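Side-chain contacts in GlcNAc Inducible Gene 2, GIG2 (Candida albicans, PDB 6AKZ), which binds a ferric ion and is probably an oxygenase of the DUF1479 family, within the cupin clan: residues Y174-R179 / A399-Q404; W292-S297 / F327-H332. All coordinates share one frame; numbering follows the deposited sequence.

Interaction 1: residues Y174-R179 / A399-Q404; sequences YGDRIR and ADYRSQ
Tyr-174 and Asp-400 meet by a single short hydrogen bond that ties the loop leading into strand 178-181, part of the main sheet of this cupin-clan fold, to the short helix 399-402. The phenol donates from OH to Asp-400 OD2 at 2.6 Å, reaching the lone pair that faces away from the other carboxylate oxygen, and the acceptor lies at the edge of the ring, in its plane. With CG anti to the backbone N (chi1 170°), the Tyr-174 ring is carried out to the helix although its CB does not head that way. The tight end of the contact lies at the buried Tyr-174, which also packs on Cys-250 and Ser-252; Asp-400 is partly exposed, its OD1 hydrogen-bonded to Ser-251 OG.

The Arg-177 and Tyr-401 end buries more area but has no hydrogen bond across it. Here the extended arginine chain crosses the tyrosine at about a right angle, and Tyr-401 CE1 sits 3.4 Å above the guanidinium plane, over one face and toward its rim. Arg-177 NE approaches Tyr-401 OH to 3.1 Å at a poor angle; the arginine is anchored instead by a hydrogen bond from NH1 to Asn-129 OD1. On the solvent side, exposed Gln-404 folds back, its NE2 donating to Asp-400 O at 2.9 Å.

Asp-176, whose side chain lies about 9 Å from the bound iron, holds OD1 4.0 Å from Tyr-401 OH, too far for a hydrogen bond. That OD1 accepts instead from Arg-177 N at 2.8 Å, 29° out of the carboxylate plane.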
loop_
_atom_site.group_PDB
_atom_site.type_symbol
_atom_site.label_atom_id
_atom_site.label_comp_id
_atom_site.label_asym_id
_atom_site.label_seq_id
_atom_site.Cartn_x
_atom_site.Cartn_y
_atom_site.Cartn_z
ATOM N N TYR A 174 11.763 0.205 -0.444
ATOM C CA TYR A 174 11.358 1.187 0.557
ATOM C C TYR A 174 11.673 0.534 1.906
ATOM O O TYR A 174 11.104 -0.483 2.232
ATOM C CB TYR A 174 9.901 1.543 0.405
ATOM C CG TYR A 174 9.360 2.352 1.530
ATOM C CD1 TYR A 174 9.706 3.702 1.676
ATOM C CD2 TYR A 174 8.517 1.785 2.458
ATOM C CE1 TYR A 174 9.183 4.479 2.713
ATOM C CE2 TYR A 174 7.990 2.559 3.522
ATOM C CZ TYR A 174 8.321 3.886 3.642
ATOM O OH TYR A 174 7.807 4.622 4.687
ATOM N N GLY A 175 12.578 1.149 2.681
ATOM C CA GLY A 175 12.942 0.575 3.995
ATOM C C GLY A 175 11.780 0.607 4.939
ATOM O O GLY A 175 11.136 1.644 5.129
ATOM N N ASP A 176 11.476 -0.532 5.538
ATOM C CA ASP A 176 10.427 -0.607 6.522
ATOM C C ASP A 176 10.861 -1.499 7.658
ATOM O O ASP A 176 11.912 -2.177 7.597
ATOM C CB ASP A 176 9.115 -1.084 5.882
ATOM C CG ASP A 176 7.859 -0.452 6.499
ATOM O OD1 ASP A 176 7.892 0.034 7.606
ATOM O OD2 ASP A 176 6.785 -0.480 5.867
ATOM N N ARG A 177 10.009 -1.526 8.671
ATOM C CA ARG A 177 10.424 -2.095 9.928
ATOM C C ARG A 177 9.818 -3.432 10.142
ATOM O O ARG A 177 9.375 -4.072 9.213
ATOM C CB ARG A 177 10.138 -1.126 11.009
ATOM C CG ARG A 177 8.763 -0.727 11.116
ATOM C CD ARG A 177 8.714 0.465 12.023
ATOM N NE ARG A 177 7.324 0.899 12.153
ATOM C CZ ARG A 177 6.884 1.676 13.161
ATOM N NH1 ARG A 177 7.712 2.116 14.126
ATOM N NH2 ARG A 177 5.614 1.995 13.215
ATOM N N ILE A 178 10.015 -3.977 11.342
ATOM C CA ILE A 178 9.476 -5.248 11.712
ATOM C C ILE A 178 8.461 -5.075 12.876
ATOM O O ILE A 178 8.464 -4.097 13.599
ATOM C CB ILE A 178 10.594 -6.247 12.010
ATOM C CG1 ILE A 178 11.335 -5.916 13.275
ATOM C CG2 ILE A 178 11.600 -6.321 10.819
ATOM C CD1 ILE A 178 12.286 -7.024 13.732
ATOM N N ARG A 179 7.557 -6.044 12.980
ATOM C CA ARG A 179 6.641 -6.148 14.093
ATOM C C ARG A 179 6.847 -7.489 14.781
ATOM O O ARG A 179 7.002 -8.544 14.138
ATOM C CB ARG A 179 5.210 -5.990 13.621
ATOM C CG ARG A 179 4.234 -6.487 14.689
ATOM C CD ARG A 179 2.819 -6.223 14.297
ATOM N NE ARG A 179 2.311 -6.832 13.037
ATOM C CZ ARG A 179 1.940 -8.095 12.829
ATOM N NH1 ARG A 179 2.209 -9.047 13.713
ATOM N NH2 ARG A 179 1.276 -8.411 11.694
ATOM N N ALA A 399 14.182 8.172 5.697
ATOM C CA ALA A 399 13.694 9.495 6.028
ATOM C C ALA A 399 12.429 9.566 6.800
ATOM O O ALA A 399 12.246 10.492 7.587
ATOM C CB ALA A 399 13.492 10.287 4.734
ATOM N N ASP A 400 11.475 8.679 6.507
ATOM C CA ASP A 400 10.189 8.736 7.211
ATOM C C ASP A 400 10.352 8.430 8.692
ATOM O O ASP A 400 9.511 8.861 9.478
ATOM C CB ASP A 400 9.139 7.759 6.641
ATOM C CG ASP A 400 8.749 8.076 5.191
ATOM O OD1 ASP A 400 8.953 9.217 4.767
ATOM O OD2 ASP A 400 8.160 7.232 4.467
ATOM N N TYR A 401 11.395 7.705 9.082
ATOM C CA TYR A 401 11.635 7.448 10.491
ATOM C C TYR A 401 12.727 8.358 11.060
ATOM O O TYR A 401 12.623 8.846 12.174
ATOM C CB TYR A 401 11.963 5.973 10.690
ATOM C CG TYR A 401 10.679 5.185 10.537
ATOM C CD1 TYR A 401 9.794 5.025 11.629
ATOM C CD2 TYR A 401 10.283 4.702 9.289
ATOM C CE1 TYR A 401 8.576 4.349 11.464
ATOM C CE2 TYR A 401 9.082 3.995 9.137
ATOM C CZ TYR A 401 8.243 3.850 10.201
ATOM O OH TYR A 401 7.080 3.166 10.015
ATOM N N ARG A 402 13.772 8.553 10.281
ATOM C CA ARG A 402 14.904 9.381 10.672
ATOM C C ARG A 402 14.411 10.773 11.099
ATOM O O ARG A 402 14.929 11.352 12.055
ATOM C CB ARG A 402 15.852 9.468 9.486
ATOM C CG ARG A 402 17.066 10.351 9.685
ATOM C CD ARG A 402 18.121 9.615 10.412
ATOM N NE ARG A 402 19.334 10.417 10.472
ATOM C CZ ARG A 402 20.389 10.127 11.237
ATOM N NH1 ARG A 402 20.415 9.047 12.018
ATOM N NH2 ARG A 402 21.459 10.935 11.217
ATOM N N SER A 403 13.395 11.296 10.405
ATOM C CA SER A 403 12.872 12.642 10.690
ATOM C C SER A 403 12.153 12.756 12.024
ATOM O O SER A 403 11.823 13.859 12.448
ATOM C CB SER A 403 11.929 13.106 9.559
ATOM O OG SER A 403 10.719 12.354 9.573
ATOM N N GLN A 404 11.862 11.636 12.675
ATOM C CA GLN A 404 11.282 11.663 14.016
ATOM C C GLN A 404 12.295 11.530 15.181
ATOM O O GLN A 404 11.884 11.428 16.342
ATOM C CB GLN A 404 10.252 10.551 14.124
ATOM C CG GLN A 404 9.173 10.591 13.045
ATOM C CD GLN A 404 8.300 9.360 13.131
ATOM O OE1 GLN A 404 7.855 8.992 14.215
ATOM N NE2 GLN A 404 8.092 8.680 12.004
#

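Interaction 2: residues W292-S297 / F327-H332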
loop_
_atom_site.group_PDB
_atom_site.type_symbol
_atom_site.label_atom_id
_atom_site.label_comp_id
_atom_site.label_asym_id
_atom_site.label_seq_id
_atom_site.Cartn_x
_atom_site.Cartn_y
_atom_site.Cartn_z
ATOM N N TRP A 292 -22.908 11.244 2.452
ATOM C CA TRP A 292 -22.490 10.971 3.806
ATOM C C TRP A 292 -23.707 10.927 4.700
ATOM O O TRP A 292 -23.585 10.411 5.793
ATOM C CB TRP A 292 -21.499 12.027 4.375
ATOM C CG TRP A 292 -22.049 13.422 4.421
ATOM C CD1 TRP A 292 -21.980 14.359 3.435
ATOM C CD2 TRP A 292 -22.791 14.034 5.507
ATOM N NE1 TRP A 292 -22.647 15.510 3.810
ATOM C CE2 TRP A 292 -23.154 15.343 5.077
ATOM C CE3 TRP A 292 -23.202 13.599 6.778
ATOM C CZ2 TRP A 292 -23.865 16.228 5.896
ATOM C CZ3 TRP A 292 -23.921 14.465 7.578
ATOM C CH2 TRP A 292 -24.245 15.774 7.128
ATOM N N LYS A 293 -24.833 11.499 4.262
ATOM C CA LYS A 293 -26.083 11.511 5.072
ATOM C C LYS A 293 -26.972 10.332 4.769
ATOM O O LYS A 293 -27.540 10.238 3.699
ATOM C CB LYS A 293 -26.820 12.807 4.836
ATOM C CG LYS A 293 -27.965 13.043 5.799
ATOM C CD LYS A 293 -27.683 14.181 6.764
ATOM C CE LYS A 293 -28.606 14.143 7.983
ATOM N NZ LYS A 293 -30.070 14.228 7.684
ATOM N N ASP A 294 -27.059 9.373 5.687
ATOM C CA ASP A 294 -27.909 8.203 5.458
ATOM C C ASP A 294 -29.342 8.596 5.796
ATOM O O ASP A 294 -29.548 9.274 6.788
ATOM C CB ASP A 294 -27.455 7.046 6.341
ATOM C CG ASP A 294 -26.008 6.679 6.055
ATOM O OD1 ASP A 294 -25.735 6.441 4.851
ATOM O OD2 ASP A 294 -25.183 6.821 6.959
ATOM N N PRO A 295 -30.300 8.223 4.964
ATOM C CA PRO A 295 -31.666 8.681 5.239
ATOM C C PRO A 295 -32.344 7.936 6.361
ATOM O O PRO A 295 -32.229 6.703 6.490
ATOM C CB PRO A 295 -32.408 8.367 3.949
ATOM C CG PRO A 295 -31.627 7.327 3.256
ATOM C CD PRO A 295 -30.209 7.555 3.652
ATOM N N GLU A 296 -33.183 8.666 7.092
ATOM C CA GLU A 296 -34.024 8.073 8.154
ATOM C C GLU A 296 -34.931 6.948 7.679
ATOM O O GLU A 296 -35.150 6.003 8.409
ATOM C CB GLU A 296 -34.854 9.151 8.837
ATOM C CG GLU A 296 -34.001 10.257 9.437
ATOM C CD GLU A 296 -34.456 10.681 10.818
ATOM O OE1 GLU A 296 -35.685 10.790 11.032
ATOM O OE2 GLU A 296 -33.583 10.900 11.686
ATOM N N SER A 297 -35.401 7.013 6.443
ATOM C CA SER A 297 -36.251 5.958 5.923
ATOM C C SER A 297 -35.562 4.582 5.858
ATOM O O SER A 297 -36.235 3.574 5.967
ATOM C CB SER A 297 -36.782 6.340 4.552
ATOM O OG SER A 297 -35.727 6.360 3.603
ATOM N N PHE A 327 -17.504 6.965 9.908
ATOM C CA PHE A 327 -18.532 7.432 8.947
ATOM C C PHE A 327 -18.655 6.568 7.700
ATOM O O PHE A 327 -19.208 6.974 6.709
ATOM C CB PHE A 327 -18.262 8.863 8.583
ATOM C CG PHE A 327 -18.109 9.768 9.795
ATOM C CD1 PHE A 327 -19.226 10.145 10.539
ATOM C CD2 PHE A 327 -16.866 10.247 10.183
ATOM C CE1 PHE A 327 -19.073 10.962 11.671
ATOM C CE2 PHE A 327 -16.711 11.071 11.299
ATOM C CZ PHE A 327 -17.834 11.420 12.039
ATOM N N TYR A 328 -18.178 5.334 7.770
ATOM C CA TYR A 328 -18.211 4.419 6.609
ATOM C C TYR A 328 -18.908 3.093 7.023
ATOM O O TYR A 328 -18.369 1.960 6.872
ATOM C CB TYR A 328 -16.786 4.192 6.093
ATOM C CG TYR A 328 -16.151 5.444 5.554
ATOM C CD1 TYR A 328 -15.564 6.415 6.396
ATOM C CD2 TYR A 328 -16.140 5.679 4.210
ATOM C CE1 TYR A 328 -14.968 7.571 5.865
ATOM C CE2 TYR A 328 -15.652 6.851 3.671
ATOM C CZ TYR A 328 -14.997 7.780 4.474
ATOM O OH TYR A 328 -14.488 8.921 3.845
ATOM N N PRO A 329 -20.139 3.208 7.555
ATOM C CA PRO A 329 -20.713 1.988 8.205
ATOM C C PRO A 329 -21.046 0.795 7.308
ATOM O O PRO A 329 -21.033 -0.333 7.803
ATOM C CB PRO A 329 -22.010 2.500 8.849
ATOM C CG PRO A 329 -22.406 3.634 7.930
ATOM C CD PRO A 329 -21.108 4.308 7.551
ATOM N N HIS A 330 -21.286 1.007 6.022
ATOM C CA HIS A 330 -21.584 -0.052 5.119
ATOM C C HIS A 330 -20.363 -0.928 4.868
ATOM O O HIS A 330 -20.516 -2.006 4.366
ATOM C CB HIS A 330 -22.060 0.464 3.759
ATOM C CG HIS A 330 -23.329 1.263 3.818
ATOM N ND1 HIS A 330 -23.354 2.594 4.174
ATOM C CD2 HIS A 330 -24.608 0.932 3.517
ATOM C CE1 HIS A 330 -24.590 3.047 4.117
ATOM N NE2 HIS A 330 -25.374 2.063 3.730
ATOM N N LEU A 331 -19.174 -0.436 5.174
ATOM C CA LEU A 331 -17.974 -1.252 5.023
ATOM C C LEU A 331 -17.834 -2.333 6.084
ATOM O O LEU A 331 -17.189 -3.342 5.841
ATOM C CB LEU A 331 -16.705 -0.368 4.993
ATOM C CG LEU A 331 -16.611 0.676 3.889
ATOM C CD1 LEU A 331 -15.296 1.417 4.094
ATOM C CD2 LEU A 331 -16.753 0.127 2.459
ATOM N N HIS A 332 -18.398 -2.124 7.271
ATOM C CA HIS A 332 -18.033 -2.928 8.382
ATOM C C HIS A 332 -18.409 -4.401 8.247
ATOM O O HIS A 332 -17.661 -5.245 8.667
ATOM C CB HIS A 332 -18.494 -2.288 9.656
ATOM C CG HIS A 332 -17.795 -0.970 9.902
ATOM N ND1 HIS A 332 -17.633 -0.415 11.157
ATOM C CD2 HIS A 332 -17.191 -0.108 9.038
ATOM C CE1 HIS A 332 -16.986 0.732 11.052
ATOM N NE2 HIS A 332 -16.697 0.936 9.777
#
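Asp-294 and His-330 adopt nearly the same first torsion, chi1 -59° and -62°, each turning CG to the side of its own backbone N and opposite its carbonyl carbon; from there the two side chains run antiparallel past each other. They join two loops of the cupin-clan fold: 292-297 follows helix 278-287, and 327-332 follows strand 322-323, with a helix-like turn from Pro-329 to His-332 that lacks a helix's bonding pattern.

The contact is slight. Asp-294 OD1 comes to the edge of the imidazole, in the ring plane, 3.7 Å from His-330 CE1, and the carboxylate is turned 61° from that plane. No hydrogen bond links the pair, since Asp-294 OD1 faces a carbon of the ring and lies 4.5 Å from His-330 NE2. Any protonation of the histidine would probably be favoured by the nearby carboxylate, although its charge is not known. On the other branch, Asp-294 OD2 lies 4.3 Å from Pro-329 CG, a loose approach.

The polar ends are held by neighbours. Asp-294 OD1 is hydrogen-bonded with Tyr-303 OH and OD2 forms a salt bridge to Arg-288 NH2, while His-330 ND1 is hydrogen-bonded with Tyr-284 OH of helix 278-287. Arg-288 serves both loops, because its NE also hydrogen-bonds the carbonyl oxygen of Phe-327. The arginine therefore probably connects the two segments more firmly than their direct touch does.

Within 327-332 the turn is fastened by its own backbone, where Leu-331 N donates to Tyr-328 O at 3.0 Å.

Both contacts lie toward the surface, yet they differ in chemistry and in distance from the centre of the chain. Interaction 1, about 15 Å from that centre, brings a sheet strand's approach and a short helix together near the iron site, buries 215 Å² and includes a direct bond. Interaction 2, about 26 Å out and away from that site, joins two loops, buries 81 Å² and has no bond of its own. Each has a carboxylate with outside partners, but only Asp-400 also accepts a hydrogen bond across its contact. They share no elements: their nearest atoms are about 19 Å apart, although both segments of interaction 2 fall, along the chain, inside the loop closed by interaction 1.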